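Local coordinates for glycosyl hydrolase family 2, TIM barrel domain protein (Faecalibacterium prausnitzii A2-165, PDB 6ED2), which acts as a gut bacterial beta-glucuronidase of glycosyl hydrolase family 2, probably splitting glucuronic acid from drug conjugates and other beta-glucuronides, at residues A59-D64 and D92-T97; D227-T232 and G254-L259; V238-Y243 and Y275-R280. All blocks are in the same frame, centred on the assembly; numbering follows the deposited sequence.

Contact 1: A59-D64 and D92-T97; sequences AGWALD and DFWYET
The Trp-94 indole has Trp-61 lying over one face. Trp-61 CE3 sits 3.3 Å above the Trp-94 plane, offset toward the rim and nearest to CD1 and NE1. Trp-61 CB comes down over the other end of the same indole. It lies 4.0 Å from the centroid of the Trp-94 six-membered ring, almost on the normal, as a CH-pi contact. The two indole planes meet obliquely, at 52°. Ala-62 N also meets the Trp-94 ring obliquely, 3.8 Å from CZ3, and Ala-62 CB packs against the same atom.

The contact belongs to the sugar-binding domain, a beta-sandwich in this family. It lays the loop after helix 56-59 against strand 92-101. That helix ends at Gly-60 in a Schellman motif, and a short irregular turn follows, carrying Trp-61 to the sheet. Trp-94 CG lies beside its own backbone N and anti to the carbonyl carbon (chi1 -65°), which helps present the indole face to the loop. Its NE1 is hydrogen-bonded to Asp-51 OD2 on the adjacent strand 38-51, and this bond helps fix the ring's rotation.

No direct hydrogen bond joins the two segments. Farther along the strand the contact turns polar. The carboxylates of Asp-64 and Glu-96 cross with planes 88° apart, and Asp-64 OD2 is 3.9 Å from Glu-96 OE1. Lys-155 probably offsets this pairing of like charges: its NZ forms a salt bridge with Asp-64 OD1 and a long, weak ion pair with Glu-96 OE2. Glu-96 OE1 also accepts from Leu-65 N. One water spans the gap, donating to Trp-61 O at 2.6 Å and to Glu-96 OE1 at 2.6 Å.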
loop_
_atom_site.group_PDB
_atom_site.type_symbol
_atom_site.label_atom_id
_atom_site.label_comp_id
_atom_site.label_asym_id
_atom_site.label_seq_id
_atom_site.Cartn_x
_atom_site.Cartn_y
_atom_site.Cartn_z
ATOM N N ALA A 59 -40.418 -26.778 -11.823
ATOM C CA ALA A 59 -40.630 -27.087 -10.415
ATOM C C ALA A 59 -41.536 -26.089 -9.709
ATOM O O ALA A 59 -41.847 -26.304 -8.539
ATOM C CB ALA A 59 -39.293 -27.172 -9.674
ATOM N N GLY A 60 -41.975 -25.024 -10.371
ATOM C CA GLY A 60 -42.894 -24.082 -9.752
ATOM C C GLY A 60 -42.265 -22.955 -8.960
ATOM O O GLY A 60 -42.952 -22.355 -8.122
ATOM N N TRP A 61 -40.990 -22.627 -9.207
ATOM C CA TRP A 61 -40.325 -21.555 -8.459
ATOM C C TRP A 61 -40.953 -20.189 -8.701
ATOM O O TRP A 61 -40.805 -19.291 -7.862
ATOM C CB TRP A 61 -38.839 -21.468 -8.821
ATOM C CG TRP A 61 -38.014 -22.628 -8.393
ATOM C CD1 TRP A 61 -38.452 -23.885 -8.087
ATOM C CD2 TRP A 61 -36.587 -22.643 -8.221
ATOM N NE1 TRP A 61 -37.382 -24.684 -7.736
ATOM C CE2 TRP A 61 -36.229 -23.946 -7.810
ATOM C CE3 TRP A 61 -35.581 -21.680 -8.379
ATOM C CZ2 TRP A 61 -34.905 -24.315 -7.557
ATOM C CZ3 TRP A 61 -34.258 -22.050 -8.129
ATOM C CH2 TRP A 61 -33.936 -23.355 -7.716
ATOM N N ALA A 62 -41.622 -19.990 -9.838
ATOM C CA ALA A 62 -42.295 -18.715 -10.064
ATOM C C ALA A 62 -43.442 -18.489 -9.082
ATOM O O ALA A 62 -43.853 -17.339 -8.880
ATOM C CB ALA A 62 -42.813 -18.635 -11.498
ATOM N N LEU A 63 -43.964 -19.558 -8.476
ATOM C CA LEU A 63 -45.003 -19.460 -7.458
ATOM C C LEU A 63 -44.419 -19.309 -6.058
ATOM O O LEU A 63 -44.969 -18.564 -5.243
ATOM C CB LEU A 63 -45.915 -20.684 -7.515
ATOM C CG LEU A 63 -46.749 -20.811 -8.788
ATOM C CD1 LEU A 63 -47.226 -22.244 -8.982
ATOM C CD2 LEU A 63 -47.914 -19.851 -8.729
ATOM N N ASP A 64 -43.324 -20.007 -5.755
ATOM C CA ASP A 64 -42.486 -19.647 -4.615
ATOM C C ASP A 64 -41.129 -20.314 -4.760
ATOM O O ASP A 64 -41.037 -21.467 -5.191
ATOM C CB ASP A 64 -43.104 -20.031 -3.258
ATOM C CG ASP A 64 -42.897 -18.942 -2.187
ATOM O OD1 ASP A 64 -43.896 -18.290 -1.809
ATOM O OD2 ASP A 64 -41.745 -18.719 -1.733
ATOM N N ASP A 92 -28.697 -19.785 -14.767
ATOM C CA ASP A 92 -30.003 -19.269 -14.354
ATOM C C ASP A 92 -29.997 -18.903 -12.869
ATOM O O ASP A 92 -29.462 -19.647 -12.038
ATOM C CB ASP A 92 -31.087 -20.332 -14.572
ATOM C CG ASP A 92 -31.486 -20.512 -16.025
ATOM O OD1 ASP A 92 -31.168 -19.658 -16.887
ATOM O OD2 ASP A 92 -32.139 -21.538 -16.298
ATOM N N PHE A 93 -30.624 -17.773 -12.535
ATOM C CA PHE A 93 -30.811 -17.365 -11.148
ATOM C C PHE A 93 -32.113 -16.575 -11.040
ATOM O O PHE A 93 -32.571 -15.960 -12.009
ATOM C CB PHE A 93 -29.618 -16.530 -10.619
ATOM C CG PHE A 93 -29.205 -15.390 -11.528
ATOM C CD1 PHE A 93 -29.679 -14.100 -11.304
ATOM C CD2 PHE A 93 -28.339 -15.613 -12.606
ATOM C CE1 PHE A 93 -29.313 -13.037 -12.121
ATOM C CE2 PHE A 93 -27.957 -14.562 -13.441
ATOM C CZ PHE A 93 -28.449 -13.265 -13.197
ATOM N N TRP A 94 -32.698 -16.576 -9.836
ATOM C CA TRP A 94 -34.041 -16.050 -9.618
ATOM C C TRP A 94 -34.045 -14.921 -8.595
ATOM O O TRP A 94 -33.394 -15.008 -7.543
ATOM C CB TRP A 94 -34.994 -17.148 -9.130
ATOM C CG TRP A 94 -35.271 -18.265 -10.101
ATOM C CD1 TRP A 94 -34.438 -19.282 -10.435
ATOM C CD2 TRP A 94 -36.493 -18.493 -10.812
ATOM N NE1 TRP A 94 -35.059 -20.134 -11.321
ATOM C CE2 TRP A 94 -36.322 -19.666 -11.572
ATOM C CE3 TRP A 94 -37.715 -17.812 -10.885
ATOM C CZ2 TRP A 94 -37.326 -20.175 -12.404
ATOM C CZ3 TRP A 94 -38.709 -18.316 -11.697
ATOM C CH2 TRP A 94 -38.510 -19.486 -12.449
ATOM N N TYR A 95 -34.801 -13.878 -8.909
ATOM C CA TYR A 95 -35.154 -12.815 -7.986
ATOM C C TYR A 95 -36.652 -12.885 -7.714
ATOM O O TYR A 95 -37.440 -13.251 -8.592
ATOM C CB TYR A 95 -34.811 -11.441 -8.561
ATOM C CG TYR A 95 -33.356 -11.052 -8.503
ATOM C CD1 TYR A 95 -32.909 -10.135 -7.560
ATOM C CD2 TYR A 95 -32.432 -11.565 -9.414
ATOM C CE1 TYR A 95 -31.587 -9.752 -7.505
ATOM C CE2 TYR A 95 -31.085 -11.187 -9.363
ATOM C CZ TYR A 95 -30.672 -10.284 -8.402
ATOM O OH TYR A 95 -29.348 -9.893 -8.327
ATOM N N GLU A 96 -37.047 -12.536 -6.493
ATOM C CA GLU A 96 -38.451 -12.622 -6.116
ATOM C C GLU A 96 -38.765 -11.520 -5.116
ATOM O O GLU A 96 -37.985 -11.271 -4.195
ATOM C CB GLU A 96 -38.790 -13.989 -5.518
ATOM C CG GLU A 96 -40.273 -14.192 -5.202
ATOM C CD GLU A 96 -40.527 -15.328 -4.210
ATOM O OE1 GLU A 96 -40.354 -16.509 -4.573
ATOM O OE2 GLU A 96 -40.903 -15.036 -3.056
ATOM N N THR A 97 -39.893 -10.850 -5.314
ATOM C CA THR A 97 -40.394 -9.926 -4.313
ATOM C C THR A 97 -41.912 -9.900 -4.408
ATOM O O THR A 97 -42.520 -10.686 -5.137
ATOM C CB THR A 97 -39.757 -8.539 -4.464
ATOM O OG1 THR A 97 -40.173 -7.717 -3.373
ATOM C CG2 THR A 97 -40.144 -7.868 -5.791
HETATM O O HOH W 1 -40.529 -16.798 -7.122
#

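Contact 2: D227-T232 and G254-L259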
loop_
_atom_site.group_PDB
_atom_site.type_symbol
_atom_site.label_atom_id
_atom_site.label_comp_id
_atom_site.label_asym_id
_atom_site.label_seq_id
_atom_site.Cartn_x
_atom_site.Cartn_y
_atom_site.Cartn_z
ATOM N N ASP A 227 -38.326 21.537 -32.862
ATOM C CA ASP A 227 -39.289 20.700 -33.561
ATOM C C ASP A 227 -39.474 19.418 -32.761
ATOM O O ASP A 227 -38.496 18.764 -32.379
ATOM C CB ASP A 227 -38.830 20.356 -34.981
ATOM C CG ASP A 227 -38.644 21.593 -35.875
ATOM O OD1 ASP A 227 -39.269 22.650 -35.626
ATOM O OD2 ASP A 227 -37.856 21.492 -36.840
ATOM N N TYR A 228 -40.725 19.048 -32.527
ATOM C CA TYR A 228 -41.028 17.900 -31.711
ATOM C C TYR A 228 -41.964 16.980 -32.474
ATOM O O TYR A 228 -42.712 17.409 -33.353
ATOM C CB TYR A 228 -41.661 18.331 -30.364
ATOM C CG TYR A 228 -43.080 18.853 -30.494
ATOM C CD1 TYR A 228 -44.152 17.982 -30.548
ATOM C CD2 TYR A 228 -43.344 20.209 -30.559
ATOM C CE1 TYR A 228 -45.439 18.439 -30.677
ATOM C CE2 TYR A 228 -44.652 20.679 -30.684
ATOM C CZ TYR A 228 -45.689 19.782 -30.746
ATOM O OH TYR A 228 -47.003 20.206 -30.871
ATOM N N THR A 229 -41.917 15.702 -32.117
ATOM C CA THR A 229 -43.015 14.793 -32.365
ATOM C C THR A 229 -43.415 14.174 -31.030
ATOM O O THR A 229 -42.609 14.109 -30.094
ATOM C CB THR A 229 -42.637 13.695 -33.399
ATOM O OG1 THR A 229 -41.740 12.737 -32.814
ATOM C CG2 THR A 229 -41.979 14.314 -34.640
ATOM N N VAL A 230 -44.667 13.730 -30.950
ATOM C CA VAL A 230 -45.167 12.937 -29.835
ATOM C C VAL A 230 -45.880 11.713 -30.399
ATOM O O VAL A 230 -46.711 11.841 -31.301
ATOM C CB VAL A 230 -46.138 13.746 -28.948
ATOM C CG1 VAL A 230 -46.704 12.851 -27.823
ATOM C CG2 VAL A 230 -45.455 14.965 -28.400
ATOM N N SER A 231 -45.589 10.541 -29.850
ATOM C CA SER A 231 -46.284 9.314 -30.202
ATOM C C SER A 231 -47.168 8.876 -29.036
ATOM O O SER A 231 -46.666 8.625 -27.937
ATOM C CB SER A 231 -45.281 8.212 -30.557
ATOM O OG SER A 231 -44.487 8.611 -31.663
ATOM N N THR A 232 -48.476 8.775 -29.278
ATOM C CA THR A 232 -49.410 8.180 -28.337
ATOM C C THR A 232 -50.003 6.923 -28.950
ATOM O O THR A 232 -49.912 6.710 -30.161
ATOM C CB THR A 232 -50.534 9.144 -27.951
ATOM O OG1 THR A 232 -51.615 9.036 -28.889
ATOM C CG2 THR A 232 -50.031 10.551 -27.920
ATOM N N GLY A 254 -50.882 19.707 -31.107
ATOM C CA GLY A 254 -50.597 18.730 -32.138
ATOM C C GLY A 254 -49.470 17.791 -31.735
ATOM O O GLY A 254 -48.569 18.152 -30.965
ATOM N N THR A 255 -49.510 16.568 -32.284
ATOM C CA THR A 255 -48.451 15.579 -32.089
ATOM C C THR A 255 -47.190 15.879 -32.876
ATOM O O THR A 255 -46.229 15.115 -32.770
ATOM C CB THR A 255 -48.909 14.181 -32.484
ATOM O OG1 THR A 255 -49.561 14.235 -33.757
ATOM C CG2 THR A 255 -49.827 13.613 -31.446
ATOM N N THR A 256 -47.185 16.926 -33.691
ATOM C CA THR A 256 -45.971 17.466 -34.276
ATOM C C THR A 256 -46.098 18.974 -34.209
ATOM O O THR A 256 -47.208 19.509 -34.146
ATOM C CB THR A 256 -45.760 17.028 -35.738
ATOM O OG1 THR A 256 -46.875 17.476 -36.517
ATOM C CG2 THR A 256 -45.648 15.515 -35.854
ATOM N N GLY A 257 -44.963 19.657 -34.200
ATOM C CA GLY A 257 -45.004 21.098 -34.146
ATOM C C GLY A 257 -43.638 21.658 -33.817
ATOM O O GLY A 257 -42.628 20.948 -33.817
ATOM N N THR A 258 -43.639 22.950 -33.527
ATOM C CA THR A 258 -42.431 23.697 -33.239
ATOM C C THR A 258 -42.674 24.530 -31.992
ATOM O O THR A 258 -43.695 25.214 -31.894
ATOM C CB THR A 258 -42.048 24.583 -34.433
ATOM O OG1 THR A 258 -41.808 23.743 -35.572
ATOM C CG2 THR A 258 -40.787 25.386 -34.132
ATOM N N LEU A 259 -41.761 24.454 -31.025
ATOM C CA LEU A 259 -41.786 25.358 -29.882
ATOM C C LEU A 259 -40.810 26.490 -30.169
ATOM O O LEU A 259 -39.630 26.244 -30.434
ATOM C CB LEU A 259 -41.431 24.633 -28.581
ATOM C CG LEU A 259 -42.303 23.405 -28.284
ATOM C CD1 LEU A 259 -41.608 22.489 -27.306
ATOM C CD2 LEU A 259 -43.697 23.816 -27.780
#
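Tyr-228 reaches across to segment 254-259 with both its backbone and its phenol. The hydroxyl donates to Gly-254 O, with OH and O 2.6 Å apart. That carbonyl lies at the edge of the ring, near its plane. Tyr-228 OH has a second hydrogen-bond partner in Ser-252 OG, so two bonds grip this buried oxygen. The main chain of Tyr-228 pairs with Gly-257 in both directions. Tyr-228 N donates to Gly-257 O at 3.0 Å and nearly straight, 166° at the hydrogen. The return bond from Gly-257 N to Tyr-228 O is longer, 3.3 Å, and more bent. Next along, Val-230 N donates to Thr-255 O at 2.8 Å.

The Tyr-228/Gly-257 bonds join strand 223-232 to strand 256-262; those to Gly-254 O and Thr-255 O hold the turn that leads into it. The strands run antiparallel with a strong twist and form part of the three-stranded sheet of the Ig-like beta-sandwich domain of family 2 enzymes. Gly-257 carries no side chain, and the Tyr-228 ring lies flat across its backbone there. Gly-257 N stands 3.5 Å above the ring plane, offset toward the rim. Tyr-228 CG sits between the backbone N and the carbonyl carbon (chi1 72°), and this torsion helps bring the ring over Gly-257. Leu-259 CG meets the ring obliquely at Tyr-228 CD2.

On the opposite side of the sheet, Asp-227 and Thr-258 lie side by side, pointing the same way. Thr-258 OG1 donates to Asp-227 OD1 at 2.8 Å, reaching it on the anti side and 34° out of the carboxylate plane. The same OD1 forms a salt bridge with Arg-218 NH1. Thr-229 and Thr-256 meet through their methyls, CG2 to CG2, 4.0 Å apart. Thr-229 OG1 is hydrogen-bonded to Ser-214 OG on strand 210-219.

Contact 3: V238-Y243 and Y275-R280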
loop_
_atom_site.group_PDB
_atom_site.type_symbol
_atom_site.label_atom_id
_atom_site.label_comp_id
_atom_site.label_asym_id
_atom_site.label_seq_id
_atom_site.Cartn_x
_atom_site.Cartn_y
_atom_site.Cartn_z
ATOM N N VAL A 238 -53.092 16.260 -28.511
ATOM C CA VAL A 238 -51.863 16.439 -27.751
ATOM C C VAL A 238 -51.542 17.918 -27.678
ATOM O O VAL A 238 -51.677 18.634 -28.676
ATOM C CB VAL A 238 -50.688 15.668 -28.394
ATOM C CG1 VAL A 238 -49.344 16.194 -27.874
ATOM C CG2 VAL A 238 -50.822 14.181 -28.125
ATOM N N THR A 239 -51.118 18.382 -26.502
ATOM C CA THR A 239 -50.495 19.692 -26.378
ATOM C C THR A 239 -49.130 19.523 -25.731
ATOM O O THR A 239 -48.888 18.572 -24.984
ATOM C CB THR A 239 -51.335 20.675 -25.551
ATOM O OG1 THR A 239 -51.225 20.327 -24.172
ATOM C CG2 THR A 239 -52.798 20.613 -25.949
ATOM N N VAL A 240 -48.229 20.436 -26.048
ATOM C CA VAL A 240 -46.872 20.423 -25.531
ATOM C C VAL A 240 -46.554 21.833 -25.060
ATOM O O VAL A 240 -46.826 22.802 -25.772
ATOM C CB VAL A 240 -45.856 19.967 -26.594
ATOM C CG1 VAL A 240 -44.473 19.894 -25.993
ATOM C CG2 VAL A 240 -46.258 18.625 -27.187
ATOM N N GLU A 241 -45.994 21.946 -23.864
ATOM C CA GLU A 241 -45.668 23.231 -23.277
ATOM C C GLU A 241 -44.246 23.183 -22.754
ATOM O O GLU A 241 -43.747 22.126 -22.361
ATOM C CB GLU A 241 -46.623 23.590 -22.127
ATOM C CG GLU A 241 -48.080 23.700 -22.528
ATOM C CD GLU A 241 -48.997 23.704 -21.321
ATOM O OE1 GLU A 241 -49.184 22.629 -20.712
ATOM O OE2 GLU A 241 -49.514 24.781 -20.969
ATOM N N LEU A 242 -43.599 24.342 -22.739
ATOM C CA LEU A 242 -42.237 24.460 -22.243
ATOM C C LEU A 242 -42.221 25.531 -21.167
ATOM O O LEU A 242 -42.656 26.662 -21.413
ATOM C CB LEU A 242 -41.270 24.804 -23.374
ATOM C CG LEU A 242 -39.813 24.484 -23.073
ATOM C CD1 LEU A 242 -39.621 22.987 -22.891
ATOM C CD2 LEU A 242 -38.932 25.036 -24.192
ATOM N N TYR A 243 -41.735 25.172 -19.976
ATOM C CA TYR A 243 -41.698 26.081 -18.838
ATOM C C TYR A 243 -40.266 26.401 -18.449
ATOM O O TYR A 243 -39.405 25.514 -18.410
ATOM C CB TYR A 243 -42.429 25.491 -17.630
ATOM C CG TYR A 243 -43.925 25.560 -17.766
ATOM C CD1 TYR A 243 -44.618 24.562 -18.432
ATOM C CD2 TYR A 243 -44.644 26.635 -17.253
ATOM C CE1 TYR A 243 -45.977 24.608 -18.559
ATOM C CE2 TYR A 243 -46.024 26.697 -17.394
ATOM C CZ TYR A 243 -46.680 25.675 -18.048
ATOM O OH TYR A 243 -48.045 25.690 -18.204
ATOM N N TYR A 275 -35.039 23.191 -19.442
ATOM C CA TYR A 275 -36.416 23.652 -19.430
ATOM C C TYR A 275 -37.321 22.490 -19.067
ATOM O O TYR A 275 -36.987 21.327 -19.284
ATOM C CB TYR A 275 -36.843 24.204 -20.794
ATOM C CG TYR A 275 -36.301 25.572 -21.134
ATOM C CD1 TYR A 275 -37.066 26.725 -20.929
ATOM C CD2 TYR A 275 -35.042 25.711 -21.704
ATOM C CE1 TYR A 275 -36.569 27.988 -21.271
ATOM C CE2 TYR A 275 -34.542 26.952 -22.050
ATOM C CZ TYR A 275 -35.303 28.090 -21.828
ATOM O OH TYR A 275 -34.782 29.315 -22.178
ATOM N N ASP A 276 -38.493 22.808 -18.550
ATOM C CA ASP A 276 -39.449 21.783 -18.156
ATOM C C ASP A 276 -40.438 21.570 -19.294
ATOM O O ASP A 276 -41.064 22.526 -19.767
ATOM C CB ASP A 276 -40.163 22.169 -16.863
ATOM C CG ASP A 276 -39.222 22.192 -15.673
ATOM O OD1 ASP A 276 -38.609 21.147 -15.384
ATOM O OD2 ASP A 276 -39.076 23.257 -15.044
ATOM N N LEU A 277 -40.558 20.325 -19.734
ATOM C CA LEU A 277 -41.419 19.958 -20.843
ATOM C C LEU A 277 -42.666 19.285 -20.290
ATOM O O LEU A 277 -42.565 18.364 -19.473
ATOM C CB LEU A 277 -40.676 19.022 -21.804
ATOM C CG LEU A 277 -41.368 18.590 -23.102
ATOM C CD1 LEU A 277 -41.611 19.792 -24.006
ATOM C CD2 LEU A 277 -40.521 17.577 -23.823
ATOM N N VAL A 278 -43.836 19.744 -20.732
ATOM C CA VAL A 278 -45.117 19.186 -20.307
ATOM C C VAL A 278 -45.860 18.696 -21.542
ATOM O O VAL A 278 -46.267 19.501 -22.388
ATOM C CB VAL A 278 -45.960 20.214 -19.544
ATOM C CG1 VAL A 278 -47.289 19.599 -19.098
ATOM C CG2 VAL A 278 -45.179 20.757 -18.373
ATOM N N ILE A 279 -46.074 17.386 -21.634
ATOM C CA ILE A 279 -46.824 16.787 -22.730
ATOM C C ILE A 279 -48.127 16.228 -22.186
ATOM O O ILE A 279 -48.111 15.364 -21.302
ATOM C CB ILE A 279 -46.031 15.671 -23.433
ATOM C CG1 ILE A 279 -44.622 16.119 -23.825
ATOM C CG2 ILE A 279 -46.822 15.157 -24.639
ATOM C CD1 ILE A 279 -43.748 14.953 -24.240
ATOM N N ARG A 280 -49.252 16.657 -22.762
ATOM C CA ARG A 280 -50.559 16.242 -22.268
ATOM C C ARG A 280 -51.441 15.717 -23.394
ATOM O O ARG A 280 -51.417 16.236 -24.514
ATOM C CB ARG A 280 -51.261 17.414 -21.555
ATOM C CG ARG A 280 -50.623 17.785 -20.235
ATOM C CD ARG A 280 -51.448 18.817 -19.493
ATOM N NE ARG A 280 -51.137 18.799 -18.069
ATOM C CZ ARG A 280 -51.902 19.341 -17.126
ATOM N NH1 ARG A 280 -53.033 19.962 -17.450
ATOM N NH2 ARG A 280 -51.536 19.260 -15.855
#
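Thr-239 and Glu-241 belong to a magnesium site, and both pair with strand 275-283 in the four-stranded sheet of the Ig-like domain. Strands 238-244 and 275-283 run antiparallel. Three hydrogen-bonded pairs hold them: Thr-239 with Arg-280, Glu-241 with Val-278, and Tyr-243 with Asp-276. Each pair makes two backbone bonds, six in all. The shortest runs from Tyr-243 N to Asp-276 O, 2.7 Å.

Val-240, Leu-242, Leu-277 and Ile-279 share the buried face. Val-240 CG1 presses on Leu-277 CD1 at 3.5 Å, tighter than usual for two methyls. With chi1 at -160°, Leu-242 turns CG to the side opposite its own N. This helps bring CD1 within 3.7 Å of Tyr-275 CB, the two side chains crossing at about a right angle.

The other face is more polar. The side chain of Thr-239 is about 3 Å from the magnesium ion. Val-278 lies between two partners: its CG2 touches Tyr-243 CD1 at 3.8 Å, obliquely to the ring, while its CG1 is 3.9 Å from Glu-241 OE1. Glu-241 OE2 forms a salt bridge with Arg-248 NH1, and Arg-280 NE forms one with Glu-290 OE2.

These are the two inner strands of the sheet. Strand 247-253 flanks 238-244, and strand 286-295 flanks 275-283. The buried face packs on strand 223-232 of the facing sheet, where Val-240 meets Tyr-228 and Val-230.

Contact 1 comes first along the chain, in the sugar-binding domain. Its centre is about 43 Å from that of contact 2 and about 42 Å from that of contact 3, and it touches neither. Contacts 2 and 3 share the next domain, with centres about 10 Å apart, and their segments alternate along the chain. Contact 2 lies in the three-stranded sheet and contact 3 in the four-stranded sheet, so together they span the two layers of one sandwich. The layers also meet where Thr-232 CG2 packs on Val-238 CG2, 3.7 Å apart. A probable hydrogen bond from Gly-254 N to Val-238 O also ties contact 2 to the magnesium-bearing strand.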